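Local coordinates for protein tyrocidine synthetase 3 (Brevibacillus brevis, PDB 2JGP) that helps build the antibiotic peptide tyrocidine, pairing a peptidyl carrier domain, which tethers intermediates on phosphopantetheine, with a condensation domain that forms peptide bonds, at residues A[52-57]-A[269-274]; A[83-88]-A[261-266]; A[237-240]-A[245-248]; A[284-289]-A[422-427]; A[293-298]-A[462-467]. All blocks are in the same frame, centred on the assembly; numbering follows the deposited sequence.

Contact 1: residues A[52-57]-A[269-274]; sequences HNEYQV and FHKQEA
Glu54 OE1 accepts a hydrogen bond from a water 2.7 Å away and is also hydrogen-bonded to His404 NE2; the same water reaches on to Lys271 O, 2.8 Å from it, and so ties the carboxylate to the facing helix. A second water bridges the backbone side of the contact, donating to Glu54 O at 2.6 Å and accepting from Gln272 NE2. Beside these bridges lies the aliphatic part of Lys271. Its CB sits 3.3 Å from Glu54 O, and a bend at its second torsion (chi2 -72°) carries the chain along the last carbonyls of helix 41-55, CE coming within 3.6 Å of Asn53 O. The ammonium group falls short of a salt bridge, with Lys271 NZ 4.4 Å from Glu54 OE2, yet a positive charge beside the carbonyl end of a helix should be electrostatically welcome there. This is a carrier-to-condensation domain interface: helix 41-55 belongs to the four-helix carrier domain and meets helix 267-279 of the condensation domain by direct packing of Lys271 and by two water bridges. Gln272 also presents NE2 to the edge of the Tyr55 ring, in its plane and 3.8 Å from CE2, the amide turned 52° against the ring. Gln272 OE1 is bonded to Asp406 N, while Tyr55 OH is hydrogen-bonded to Gln17 OE1 on helix 10-23. The side chain of Tyr55 lies about 8 Å from a bound sodium ion.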
# COMPACT_ATOMS: atom_id res chain seq x y z
N HIS A 52 -19.74 -17.73 -6.57
CA HIS A 52 -19.56 -18.83 -5.63
C HIS A 52 -18.26 -19.60 -5.91
O HIS A 52 -17.50 -19.91 -4.99
CB HIS A 52 -20.76 -19.79 -5.66
CG HIS A 52 -20.53 -21.07 -4.91
ND1 HIS A 52 -20.48 -21.13 -3.53
CD2 HIS A 52 -20.31 -22.33 -5.34
CE1 HIS A 52 -20.26 -22.37 -3.15
NE2 HIS A 52 -20.15 -23.12 -4.23
N ASN A 53 -18.01 -19.89 -7.18
CA ASN A 53 -16.82 -20.66 -7.57
C ASN A 53 -15.51 -19.91 -7.38
O ASN A 53 -14.53 -20.48 -6.89
CB ASN A 53 -16.94 -21.15 -9.02
CG ASN A 53 -18.00 -22.22 -9.20
OD1 ASN A 53 -18.44 -22.86 -8.24
ND2 ASN A 53 -18.43 -22.42 -10.45
N GLU A 54 -15.47 -18.64 -7.79
CA GLU A 54 -14.24 -17.86 -7.73
C GLU A 54 -13.98 -17.29 -6.34
O GLU A 54 -12.83 -17.26 -5.89
CB GLU A 54 -14.26 -16.74 -8.78
CG GLU A 54 -12.93 -15.98 -8.95
CD GLU A 54 -11.79 -16.82 -9.51
OE1 GLU A 54 -10.62 -16.41 -9.37
OE2 GLU A 54 -12.06 -17.89 -10.09
N TYR A 55 -15.04 -16.87 -5.64
CA TYR A 55 -14.89 -16.13 -4.37
C TYR A 55 -15.61 -16.73 -3.15
O TYR A 55 -15.52 -16.16 -2.07
CB TYR A 55 -15.34 -14.68 -4.58
CG TYR A 55 -14.59 -14.00 -5.69
CD1 TYR A 55 -15.20 -13.71 -6.91
CD2 TYR A 55 -13.24 -13.70 -5.54
CE1 TYR A 55 -14.49 -13.10 -7.94
CE2 TYR A 55 -12.52 -13.09 -6.57
CZ TYR A 55 -13.15 -12.79 -7.76
OH TYR A 55 -12.42 -12.21 -8.77
N GLN A 56 -16.29 -17.86 -3.31
CA GLN A 56 -17.07 -18.46 -2.22
C GLN A 56 -17.99 -17.45 -1.54
O GLN A 56 -18.09 -17.41 -0.31
CB GLN A 56 -16.15 -19.10 -1.17
CG GLN A 56 -15.79 -20.54 -1.44
CD GLN A 56 -15.06 -21.16 -0.28
OE1 GLN A 56 -14.12 -20.58 0.26
NE2 GLN A 56 -15.49 -22.35 0.13
N VAL A 57 -18.63 -16.61 -2.35
CA VAL A 57 -19.62 -15.67 -1.85
C VAL A 57 -20.94 -16.07 -2.47
O VAL A 57 -21.06 -16.20 -3.69
CB VAL A 57 -19.26 -14.22 -2.21
CG1 VAL A 57 -20.38 -13.28 -1.78
CG2 VAL A 57 -17.95 -13.83 -1.53
N PHE A 269 -9.38 -18.75 -0.95
CA PHE A 269 -7.93 -18.49 -0.86
C PHE A 269 -7.17 -19.21 -1.98
O PHE A 269 -6.25 -18.66 -2.56
CB PHE A 269 -7.40 -18.90 0.51
CG PHE A 269 -5.91 -18.72 0.67
CD1 PHE A 269 -5.39 -17.54 1.18
CD2 PHE A 269 -5.03 -19.75 0.36
CE1 PHE A 269 -4.03 -17.38 1.34
CE2 PHE A 269 -3.66 -19.59 0.53
CZ PHE A 269 -3.16 -18.41 1.02
N HIS A 270 -7.57 -20.44 -2.28
CA HIS A 270 -6.93 -21.20 -3.36
C HIS A 270 -7.07 -20.48 -4.71
O HIS A 270 -6.16 -20.51 -5.53
CB HIS A 270 -7.51 -22.60 -3.46
CG HIS A 270 -6.64 -23.57 -4.18
ND1 HIS A 270 -6.89 -23.97 -5.48
CD2 HIS A 270 -5.53 -24.24 -3.78
CE1 HIS A 270 -5.96 -24.84 -5.85
NE2 HIS A 270 -5.13 -25.03 -4.84
N LYS A 271 -8.21 -19.82 -4.91
CA LYS A 271 -8.44 -19.05 -6.13
C LYS A 271 -7.65 -17.75 -6.14
O LYS A 271 -7.15 -17.34 -7.19
CB LYS A 271 -9.94 -18.77 -6.30
CG LYS A 271 -10.79 -19.99 -6.61
CD LYS A 271 -10.56 -20.50 -8.02
CE LYS A 271 -11.49 -21.66 -8.35
NZ LYS A 271 -11.28 -22.16 -9.74
N GLN A 272 -7.53 -17.09 -4.98
CA GLN A 272 -6.67 -15.90 -4.86
C GLN A 272 -5.24 -16.28 -5.22
O GLN A 272 -4.58 -15.59 -5.99
CB GLN A 272 -6.67 -15.32 -3.44
CG GLN A 272 -8.00 -14.77 -2.94
CD GLN A 272 -8.39 -13.48 -3.60
OE1 GLN A 272 -7.76 -12.44 -3.38
NE2 GLN A 272 -9.44 -13.52 -4.42
N GLU A 273 -4.78 -17.40 -4.67
CA GLU A 273 -3.44 -17.91 -4.94
C GLU A 273 -3.26 -18.30 -6.41
O GLU A 273 -2.26 -17.92 -7.03
CB GLU A 273 -3.16 -19.14 -4.06
CG GLU A 273 -1.84 -19.84 -4.35
CD GLU A 273 -1.57 -20.96 -3.38
OE1 GLU A 273 -0.65 -20.80 -2.55
OE2 GLU A 273 -2.27 -21.99 -3.45
N ALA A 274 -4.22 -19.05 -6.94
CA ALA A 274 -4.15 -19.59 -8.30
C ALA A 274 -3.89 -18.51 -9.34
O ALA A 274 -3.12 -18.73 -10.27
CB ALA A 274 -5.43 -20.33 -8.64
O HOH W 1 -11.12 -16.00 -4.34
O HOH W 2 -8.27 -17.66 -9.69

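Contact 2: residues A[83-88]-A[261-266]; sequences GNVFSI and QEFSQS
Phe86 and Phe263 make the tight half of this contact. CE1 of the buried Phe263 lies over one face of the Phe86 ring, toward its rim, with Phe263 CZ 3.5 Å from Phe86 CE2, and the centroids are 4.8 Å apart. With the planes at 50° the pair is neither a parallel stack nor a T-shape, but an oblique meeting of rings. A chi1 of -176° places CG of Phe263 opposite the backbone nitrogen and carries the ring from helix 253-263 to the linker. Trp259 of the same helix stacks on Phe263; Trp11 and Arg14 of the carrier domain pack on Phe86. Val85 makes the looser half: its CG2 stands 4.0 Å from Phe263 CE1, at the ring's edge and in its plane. Polar groups are served separately. An Asx turn, in which Phe86 N donates to Asn84 OD1 at 2.8 Å, shapes the linker, and Ser266 OG donates to Phe263 O at 2.6 Å where the next helix begins. Val85 O, 3.6 Å from Phe263 CD1, accepts from Trp259 NE1. The two segments thus meet through apolar surfaces, while a directional bond comes from Trp259 next to them, consistent with a fit set mainly by ring packing.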
# COMPACT_ATOMS: atom_id res chain seq x y z
N GLY A 83 -22.68 -16.12 4.29
CA GLY A 83 -22.24 -16.67 3.00
C GLY A 83 -21.17 -15.84 2.32
O GLY A 83 -21.14 -15.73 1.08
N ASN A 84 -20.29 -15.23 3.12
CA ASN A 84 -19.20 -14.41 2.62
C ASN A 84 -17.94 -14.75 3.41
O ASN A 84 -17.78 -14.33 4.55
CB ASN A 84 -19.55 -12.92 2.75
CG ASN A 84 -18.42 -12.01 2.28
OD1 ASN A 84 -17.32 -12.46 1.94
ND2 ASN A 84 -18.69 -10.70 2.25
N VAL A 85 -17.05 -15.53 2.81
CA VAL A 85 -15.85 -15.97 3.50
C VAL A 85 -14.82 -14.85 3.68
O VAL A 85 -13.82 -15.06 4.36
CB VAL A 85 -15.16 -17.17 2.79
CG1 VAL A 85 -16.10 -18.38 2.74
CG2 VAL A 85 -14.69 -16.78 1.40
N PHE A 86 -15.06 -13.69 3.06
CA PHE A 86 -14.19 -12.51 3.20
C PHE A 86 -14.58 -11.59 4.35
O PHE A 86 -13.89 -10.61 4.63
CB PHE A 86 -14.21 -11.68 1.90
CG PHE A 86 -13.48 -12.33 0.77
CD1 PHE A 86 -14.12 -13.24 -0.06
CD2 PHE A 86 -12.15 -12.02 0.53
CE1 PHE A 86 -13.44 -13.83 -1.10
CE2 PHE A 86 -11.47 -12.62 -0.52
CZ PHE A 86 -12.11 -13.52 -1.33
N SER A 87 -15.69 -11.89 5.02
CA SER A 87 -16.21 -11.05 6.08
C SER A 87 -15.34 -11.12 7.34
O SER A 87 -15.00 -12.21 7.80
CB SER A 87 -17.64 -11.47 6.42
OG SER A 87 -18.11 -10.79 7.57
N ILE A 88 -14.99 -9.95 7.87
CA ILE A 88 -14.20 -9.86 9.10
C ILE A 88 -15.09 -9.35 10.24
O ILE A 88 -15.56 -8.21 10.21
CB ILE A 88 -13.00 -8.90 8.92
CG1 ILE A 88 -12.11 -9.38 7.78
CG2 ILE A 88 -12.19 -8.82 10.20
CD1 ILE A 88 -11.03 -8.39 7.42
N GLN A 261 -6.12 -16.15 8.98
CA GLN A 261 -5.80 -17.56 9.24
C GLN A 261 -6.93 -18.50 8.80
O GLN A 261 -6.68 -19.50 8.13
CB GLN A 261 -5.50 -17.79 10.72
CG GLN A 261 -5.06 -19.21 11.03
CD GLN A 261 -4.81 -19.42 12.50
OE1 GLN A 261 -5.71 -19.23 13.32
NE2 GLN A 261 -3.59 -19.82 12.84
N GLU A 262 -8.16 -18.17 9.17
CA GLU A 262 -9.32 -18.95 8.74
C GLU A 262 -9.43 -18.97 7.23
O GLU A 262 -9.62 -20.03 6.63
CB GLU A 262 -10.61 -18.37 9.33
CG GLU A 262 -10.74 -18.54 10.83
CD GLU A 262 -11.87 -17.72 11.42
OE1 GLU A 262 -12.24 -17.99 12.59
OE2 GLU A 262 -12.39 -16.81 10.74
N PHE A 263 -9.29 -17.79 6.62
CA PHE A 263 -9.41 -17.64 5.18
C PHE A 263 -8.41 -18.50 4.42
O PHE A 263 -8.72 -19.03 3.36
CB PHE A 263 -9.22 -16.17 4.80
CG PHE A 263 -9.42 -15.90 3.34
CD1 PHE A 263 -10.68 -15.98 2.77
CD2 PHE A 263 -8.34 -15.58 2.53
CE1 PHE A 263 -10.87 -15.74 1.43
CE2 PHE A 263 -8.52 -15.33 1.18
CZ PHE A 263 -9.79 -15.41 0.64
N SER A 264 -7.21 -18.65 5.00
CA SER A 264 -6.14 -19.41 4.36
C SER A 264 -6.52 -20.86 4.04
O SER A 264 -5.91 -21.48 3.17
CB SER A 264 -4.89 -19.40 5.25
OG SER A 264 -5.05 -20.28 6.35
N GLN A 265 -7.53 -21.39 4.74
CA GLN A 265 -8.01 -22.76 4.54
C GLN A 265 -9.21 -22.87 3.59
O GLN A 265 -9.78 -23.95 3.44
CB GLN A 265 -8.39 -23.39 5.89
CG GLN A 265 -7.26 -24.14 6.58
CD GLN A 265 -6.16 -23.24 7.07
OE1 GLN A 265 -4.98 -23.52 6.86
NE2 GLN A 265 -6.53 -22.15 7.73
N SER A 266 -9.57 -21.78 2.92
CA SER A 266 -10.78 -21.74 2.11
C SER A 266 -10.50 -22.04 0.63
O SER A 266 -9.37 -21.91 0.16
CB SER A 266 -11.46 -20.38 2.25
OG SER A 266 -10.69 -19.36 1.64

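Contact 3: residues A[237-240]-A[245-248]; sequences WVQL and VLPE
Leu246 meets Leu240 and Gln239 in a small apolar contact at the surface, where the chain turns away just after helix 227-241. The two methyls of Leu246 divide the work. CD1 rests on the branch point of Leu240, 3.7 Å from its CG and 3.8 Å from its CD2, so that one methyl sits against the whole isopropyl group. The two leucine side chains meet at about a right angle. CD2 lies against the side chain of Gln239, 3.9 Å from its CB. With CG anti to the carbonyl carbon (chi1 -58°), Leu246 turns its fork to the helix, whereas Val245 points away. Helix 133-146 backs the arrangement: Leu143 touches Leu240, and Arg146 packs on Leu246 while its NH1 bonds to Pro247 O. Through Leu246, then, the loop after helix 227-241 packs back on the helix's last turns before leading on to helix 253-263, in the N-terminal half of a condensation domain of the chloramphenicol acetyltransferase-like fold.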
# COMPACT_ATOMS: atom_id res chain seq x y z
N TRP A 237 -3.68 11.84 17.87
CA TRP A 237 -2.91 12.45 18.94
C TRP A 237 -3.27 13.94 19.06
O TRP A 237 -3.52 14.43 20.16
CB TRP A 237 -1.40 12.28 18.69
CG TRP A 237 -0.59 12.92 19.77
CD1 TRP A 237 -0.26 12.37 20.97
CD2 TRP A 237 -0.03 14.24 19.76
NE1 TRP A 237 0.47 13.27 21.72
CE2 TRP A 237 0.63 14.42 20.99
CE3 TRP A 237 -0.02 15.28 18.83
CZ2 TRP A 237 1.29 15.61 21.32
CZ3 TRP A 237 0.64 16.47 19.15
CH2 TRP A 237 1.28 16.61 20.39
N VAL A 238 -3.29 14.63 17.92
CA VAL A 238 -3.67 16.04 17.85
C VAL A 238 -5.08 16.27 18.40
O VAL A 238 -5.31 17.22 19.16
CB VAL A 238 -3.59 16.57 16.39
CG1 VAL A 238 -4.28 17.92 16.25
CG2 VAL A 238 -2.14 16.65 15.94
N GLN A 239 -6.01 15.41 18.00
CA GLN A 239 -7.40 15.49 18.48
C GLN A 239 -7.49 15.23 19.99
O GLN A 239 -8.15 15.98 20.71
CB GLN A 239 -8.29 14.49 17.72
CG GLN A 239 -8.62 14.91 16.30
CD GLN A 239 -9.31 13.81 15.51
OE1 GLN A 239 -8.69 12.82 15.13
NE2 GLN A 239 -10.60 13.98 15.27
N LEU A 240 -6.83 14.17 20.45
CA LEU A 240 -6.83 13.81 21.88
C LEU A 240 -6.19 14.89 22.76
O LEU A 240 -6.69 15.17 23.85
CB LEU A 240 -6.13 12.47 22.11
CG LEU A 240 -6.91 11.24 21.63
CD1 LEU A 240 -5.99 10.02 21.58
CD2 LEU A 240 -8.14 10.98 22.50
N VAL A 245 -13.31 13.70 21.43
CA VAL A 245 -13.75 12.31 21.59
C VAL A 245 -13.71 11.64 20.23
O VAL A 245 -14.26 12.15 19.26
CB VAL A 245 -15.17 12.24 22.16
CG1 VAL A 245 -15.56 10.79 22.45
CG2 VAL A 245 -15.29 13.09 23.42
N LEU A 246 -13.04 10.49 20.16
CA LEU A 246 -12.86 9.78 18.90
C LEU A 246 -13.92 8.70 18.72
O LEU A 246 -14.41 8.15 19.72
CB LEU A 246 -11.46 9.16 18.84
CG LEU A 246 -10.30 10.16 18.99
CD1 LEU A 246 -8.98 9.42 19.15
CD2 LEU A 246 -10.25 11.12 17.81
N PRO A 247 -14.28 8.38 17.46
CA PRO A 247 -15.32 7.38 17.19
C PRO A 247 -14.87 5.96 17.53
O PRO A 247 -13.69 5.65 17.40
CB PRO A 247 -15.56 7.52 15.68
CG PRO A 247 -14.29 8.05 15.15
CD PRO A 247 -13.72 8.93 16.22
N GLU A 248 -15.81 5.12 17.95
CA GLU A 248 -15.48 3.77 18.40
C GLU A 248 -14.99 2.90 17.24
O GLU A 248 -15.45 3.05 16.11
CB GLU A 248 -16.70 3.11 19.06
CG GLU A 248 -17.18 3.82 20.33
CD GLU A 248 -16.18 3.74 21.48
OE1 GLU A 248 -15.22 2.93 21.41
OE2 GLU A 248 -16.35 4.49 22.46

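Contact 4: residues A[284-289]-A[422-427]; sequences IPVLNL and LSRNPL
Val286 and Leu287 receive the guanidinium of Arg424 in two ways. Arg424 NH2 donates to Leu287 O at 2.8 Å; the nitrogen lies in the carbonyl plane, but the N-H...O angle of 133° makes the bond rather bent, and the oxygen sits 17° out of the guanidinium plane. Meanwhile Val286 lays CG1 over one face of the same group, offset to its rim and only 3.2 Å from NH2, a close, tight contact. At the other end of the contact Ile284 CD1 meets Leu427 CD2 at 3.9 Å. Between these two points one water joins the backbones, donating to Pro285 O at 2.5 Å and to Leu427 O at 2.6 Å. Farther out, Asp429 fixes the arginine: its OD2 forms a salt bridge with Arg424 NH2, giving that nitrogen a second acceptor, and its OD1 takes the backbone N of Asn425. Gln347 steadies the opposite loop by bonding to Val286 O and Asn288 N. Phe409 and Leu412 pack against Leu427, and Ile351 against Ile284. Both segments are irregular connections in the C-terminal half of the condensation domain, one on the way to strand 303-309 and the other to strand 430-435, the two outermost strands of a mixed four-stranded sheet in this acetyltransferase-like fold.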
# COMPACT_ATOMS: atom_id res chain seq x y z
N ILE A 284 9.98 -16.10 -15.49
CA ILE A 284 9.88 -14.84 -14.76
C ILE A 284 11.03 -13.90 -15.15
O ILE A 284 12.20 -14.24 -14.94
CB ILE A 284 9.90 -15.06 -13.23
CG1 ILE A 284 8.69 -15.88 -12.79
CG2 ILE A 284 9.93 -13.71 -12.48
CD1 ILE A 284 8.65 -16.17 -11.30
N PRO A 285 10.70 -12.72 -15.70
CA PRO A 285 11.73 -11.82 -16.21
C PRO A 285 12.49 -11.07 -15.11
O PRO A 285 11.89 -10.65 -14.12
CB PRO A 285 10.93 -10.83 -17.05
CG PRO A 285 9.61 -10.77 -16.40
CD PRO A 285 9.35 -12.15 -15.88
N VAL A 286 13.79 -10.90 -15.30
CA VAL A 286 14.62 -10.08 -14.43
C VAL A 286 14.91 -8.77 -15.14
O VAL A 286 15.42 -8.77 -16.26
CB VAL A 286 15.94 -10.79 -14.08
CG1 VAL A 286 16.73 -9.98 -13.07
CG2 VAL A 286 15.66 -12.19 -13.53
N LEU A 287 14.58 -7.65 -14.49
CA LEU A 287 14.79 -6.32 -15.07
C LEU A 287 16.27 -6.05 -15.31
O LEU A 287 17.08 -6.19 -14.40
CB LEU A 287 14.23 -5.24 -14.13
CG LEU A 287 14.25 -3.78 -14.60
CD1 LEU A 287 13.37 -3.56 -15.82
CD2 LEU A 287 13.83 -2.87 -13.46
N ASN A 288 16.62 -5.68 -16.54
CA ASN A 288 18.00 -5.42 -16.90
C ASN A 288 18.24 -3.94 -17.16
O ASN A 288 18.55 -3.54 -18.28
CB ASN A 288 18.40 -6.25 -18.12
CG ASN A 288 19.87 -6.11 -18.47
OD1 ASN A 288 20.21 -5.99 -19.64
ND2 ASN A 288 20.74 -6.12 -17.47
N LEU A 289 18.09 -3.12 -16.12
CA LEU A 289 18.38 -1.70 -16.23
C LEU A 289 19.88 -1.52 -16.42
O LEU A 289 20.67 -2.24 -15.81
CB LEU A 289 17.96 -0.94 -14.98
CG LEU A 289 16.48 -0.62 -14.82
CD1 LEU A 289 16.26 0.06 -13.48
CD2 LEU A 289 16.00 0.24 -15.98
N LEU A 422 20.95 -12.59 -4.00
CA LEU A 422 21.14 -11.70 -2.84
C LEU A 422 21.35 -10.24 -3.26
O LEU A 422 21.18 -9.32 -2.46
CB LEU A 422 22.32 -12.19 -1.99
CG LEU A 422 22.35 -11.86 -0.49
CD1 LEU A 422 21.15 -12.45 0.24
CD2 LEU A 422 23.65 -12.39 0.14
N SER A 423 21.73 -10.02 -4.52
CA SER A 423 21.95 -8.68 -5.05
C SER A 423 20.65 -8.00 -5.51
O SER A 423 20.66 -6.83 -5.90
CB SER A 423 22.94 -8.72 -6.22
OG SER A 423 22.42 -9.45 -7.31
N ARG A 424 19.54 -8.73 -5.46
CA ARG A 424 18.26 -8.18 -5.92
C ARG A 424 17.09 -8.75 -5.12
O ARG A 424 17.28 -9.58 -4.23
CB ARG A 424 18.10 -8.38 -7.43
CG ARG A 424 18.68 -9.66 -8.00
CD ARG A 424 19.25 -9.45 -9.40
NE ARG A 424 18.36 -8.61 -10.20
CZ ARG A 424 18.72 -7.93 -11.28
NH1 ARG A 424 19.96 -7.98 -11.75
NH2 ARG A 424 17.81 -7.19 -11.91
N ASN A 425 15.89 -8.27 -5.43
CA ASN A 425 14.70 -8.64 -4.66
C ASN A 425 13.82 -9.63 -5.41
O ASN A 425 13.87 -9.69 -6.64
CB ASN A 425 13.91 -7.38 -4.30
CG ASN A 425 14.59 -6.57 -3.21
OD1 ASN A 425 14.49 -6.90 -2.03
ND2 ASN A 425 15.29 -5.51 -3.60
N PRO A 426 13.02 -10.41 -4.67
CA PRO A 426 12.18 -11.40 -5.33
C PRO A 426 11.09 -10.75 -6.19
O PRO A 426 10.46 -9.76 -5.78
CB PRO A 426 11.58 -12.21 -4.17
CG PRO A 426 11.69 -11.34 -2.98
CD PRO A 426 12.85 -10.42 -3.21
N LEU A 427 10.92 -11.29 -7.40
CA LEU A 427 9.88 -10.91 -8.36
C LEU A 427 10.05 -9.54 -9.03
O LEU A 427 9.80 -9.42 -10.23
CB LEU A 427 8.47 -11.04 -7.75
CG LEU A 427 7.92 -12.47 -7.68
CD1 LEU A 427 6.56 -12.49 -7.01
CD2 LEU A 427 7.85 -13.10 -9.06
O HOH W 3 11.77 -9.75 -11.83

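Contact 5: residues A[293-298]-A[462-467]; sequences FTRPST and KFDLTF
Arg295 and Asp464 account for virtually all the surface buried here, and they do so as an end-on, two-pronged salt bridge. Arg295 NH2 donates to Asp464 OD2 at 2.8 Å along a nearly straight line (169°), and NH1 donates to OD1 at 3.1 Å. A weak third bond runs from NH1 to OD2 at 3.4 Å. Each carboxylate oxygen is met on its syn side, and the guanidinium and carboxylate planes are only 26° apart, so the doubled bond resists rotation of either group. The arginine reaches across from an otherwise distant backbone: its chain is extended as far as CD, then turns at the third torsion (chi3 -66°) to set its two terminal nitrogens opposite the acid. Asp464 is buried, and the pairing supplies it with a countercharge, which should help keep it ionised. The negative charge of Asp464 probably offsets the closeness of Arg295 NE to Arg424 NH1, a second arginine with an aspartate partner of its own in Asp429. Arg295 NH1 also makes a weak bond to Ser423 O. Asp464 immediately precedes strand 465-471, whose start is tied by backbone bonds to strands 476-483 and 430-435, while Arg295 lies in the loop that leads into strand 303-309 at the edge of that sheet.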
# COMPACT_ATOMS: atom_id res chain seq x y z
N PHE A 293 27.38 1.74 -12.42
CA PHE A 293 28.40 0.94 -11.76
C PHE A 293 27.93 -0.50 -11.75
O PHE A 293 26.73 -0.78 -11.86
CB PHE A 293 28.60 1.44 -10.33
CG PHE A 293 28.77 2.93 -10.23
CD1 PHE A 293 27.74 3.73 -9.72
CD2 PHE A 293 29.93 3.54 -10.66
CE1 PHE A 293 27.89 5.11 -9.64
CE2 PHE A 293 30.09 4.92 -10.58
CZ PHE A 293 29.06 5.70 -10.06
N THR A 294 28.88 -1.42 -11.63
CA THR A 294 28.58 -2.85 -11.60
C THR A 294 27.72 -3.17 -10.39
O THR A 294 27.92 -2.60 -9.32
CB THR A 294 29.89 -3.68 -11.53
OG1 THR A 294 30.71 -3.37 -12.67
CG2 THR A 294 29.60 -5.17 -11.51
N ARG A 295 26.75 -4.06 -10.57
CA ARG A 295 25.88 -4.46 -9.48
C ARG A 295 26.70 -5.21 -8.43
O ARG A 295 27.42 -6.15 -8.77
CB ARG A 295 24.74 -5.34 -9.99
CG ARG A 295 23.77 -5.81 -8.91
CD ARG A 295 22.71 -6.72 -9.49
NE ARG A 295 21.86 -5.99 -10.42
CZ ARG A 295 20.82 -5.23 -10.05
NH1 ARG A 295 20.47 -5.12 -8.78
NH2 ARG A 295 20.12 -4.61 -10.98
N PRO A 296 26.63 -4.77 -7.16
CA PRO A 296 27.34 -5.49 -6.10
C PRO A 296 26.82 -6.92 -5.94
O PRO A 296 25.66 -7.18 -6.24
CB PRO A 296 27.01 -4.67 -4.84
CG PRO A 296 26.56 -3.37 -5.31
CD PRO A 296 25.91 -3.60 -6.63
N SER A 297 27.67 -7.82 -5.47
CA SER A 297 27.27 -9.22 -5.28
C SER A 297 26.37 -9.42 -4.05
O SER A 297 25.73 -10.46 -3.92
CB SER A 297 28.48 -10.13 -5.18
OG SER A 297 28.07 -11.49 -5.21
N THR A 298 26.35 -8.43 -3.16
CA THR A 298 25.43 -8.42 -2.03
C THR A 298 24.63 -7.13 -2.14
O THR A 298 25.16 -6.11 -2.57
CB THR A 298 26.17 -8.45 -0.68
OG1 THR A 298 26.78 -7.18 -0.44
CG2 THR A 298 27.23 -9.53 -0.67
N LYS A 462 15.59 0.05 -0.54
CA LYS A 462 15.41 -1.40 -0.55
C LYS A 462 15.51 -1.99 -1.96
O LYS A 462 15.98 -3.12 -2.13
CB LYS A 462 14.06 -1.80 0.08
CG LYS A 462 13.93 -3.30 0.36
CD LYS A 462 12.49 -3.69 0.69
CE LYS A 462 12.25 -5.19 0.50
NZ LYS A 462 10.80 -5.53 0.46
N PHE A 463 15.09 -1.22 -2.96
CA PHE A 463 15.05 -1.69 -4.35
C PHE A 463 16.02 -0.89 -5.20
O PHE A 463 16.49 0.16 -4.77
CB PHE A 463 13.63 -1.56 -4.89
CG PHE A 463 12.62 -2.31 -4.08
CD1 PHE A 463 11.88 -1.66 -3.10
CD2 PHE A 463 12.43 -3.67 -4.28
CE1 PHE A 463 10.95 -2.35 -2.34
CE2 PHE A 463 11.51 -4.37 -3.52
CZ PHE A 463 10.76 -3.71 -2.55
N ASP A 464 16.31 -1.38 -6.41
CA ASP A 464 17.19 -0.66 -7.34
C ASP A 464 16.75 0.78 -7.44
O ASP A 464 17.56 1.70 -7.39
CB ASP A 464 17.16 -1.27 -8.74
CG ASP A 464 17.90 -2.57 -8.83
OD1 ASP A 464 18.33 -3.09 -7.78
OD2 ASP A 464 18.05 -3.08 -9.95
N LEU A 465 15.44 0.95 -7.60
CA LEU A 465 14.85 2.27 -7.49
C LEU A 465 13.36 2.20 -7.18
O LEU A 465 12.68 1.23 -7.53
CB LEU A 465 15.13 3.10 -8.75
CG LEU A 465 14.33 2.84 -10.03
CD1 LEU A 465 13.09 3.69 -10.03
CD2 LEU A 465 15.17 3.17 -11.26
N THR A 466 12.88 3.22 -6.48
CA THR A 466 11.47 3.38 -6.18
C THR A 466 11.00 4.66 -6.85
O THR A 466 11.55 5.74 -6.57
CB THR A 466 11.21 3.47 -4.67
OG1 THR A 466 11.58 2.23 -4.06
CG2 THR A 466 9.75 3.77 -4.38
N PHE A 467 10.01 4.54 -7.73
CA PHE A 467 9.51 5.66 -8.51
C PHE A 467 8.23 6.13 -7.85
O PHE A 467 7.30 5.35 -7.69
CB PHE A 467 9.25 5.19 -9.95
CG PHE A 467 8.76 6.28 -10.87
CD1 PHE A 467 9.63 6.90 -11.74
CD2 PHE A 467 7.42 6.66 -10.87
CE1 PHE A 467 9.19 7.90 -12.60
CE2 PHE A 467 6.98 7.66 -11.72
CZ PHE A 467 7.86 8.28 -12.58

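Contacts 1 and 2 form one continuous, partly buried region: they touch, use the successive helices 253-263 and 267-279, and join the carrier domain and its linker to the condensation domain, contact 1 through lysine packing and waters and contact 2 through aromatic rings. Contacts 4 and 5 also touch, their segments alternating along the chain, and both rest on arginines beside the four-stranded sheet. There contact 4 is a surface site mixing apolar and polar groups, whereas contact 5 is an ion pair, partly buried like contacts 1 and 2. Contact 3 stands apart, local in sequence, at the surface and without charge pairing; its centre is 44 Å from that of contact 4, on the opposite side of the chain's centre.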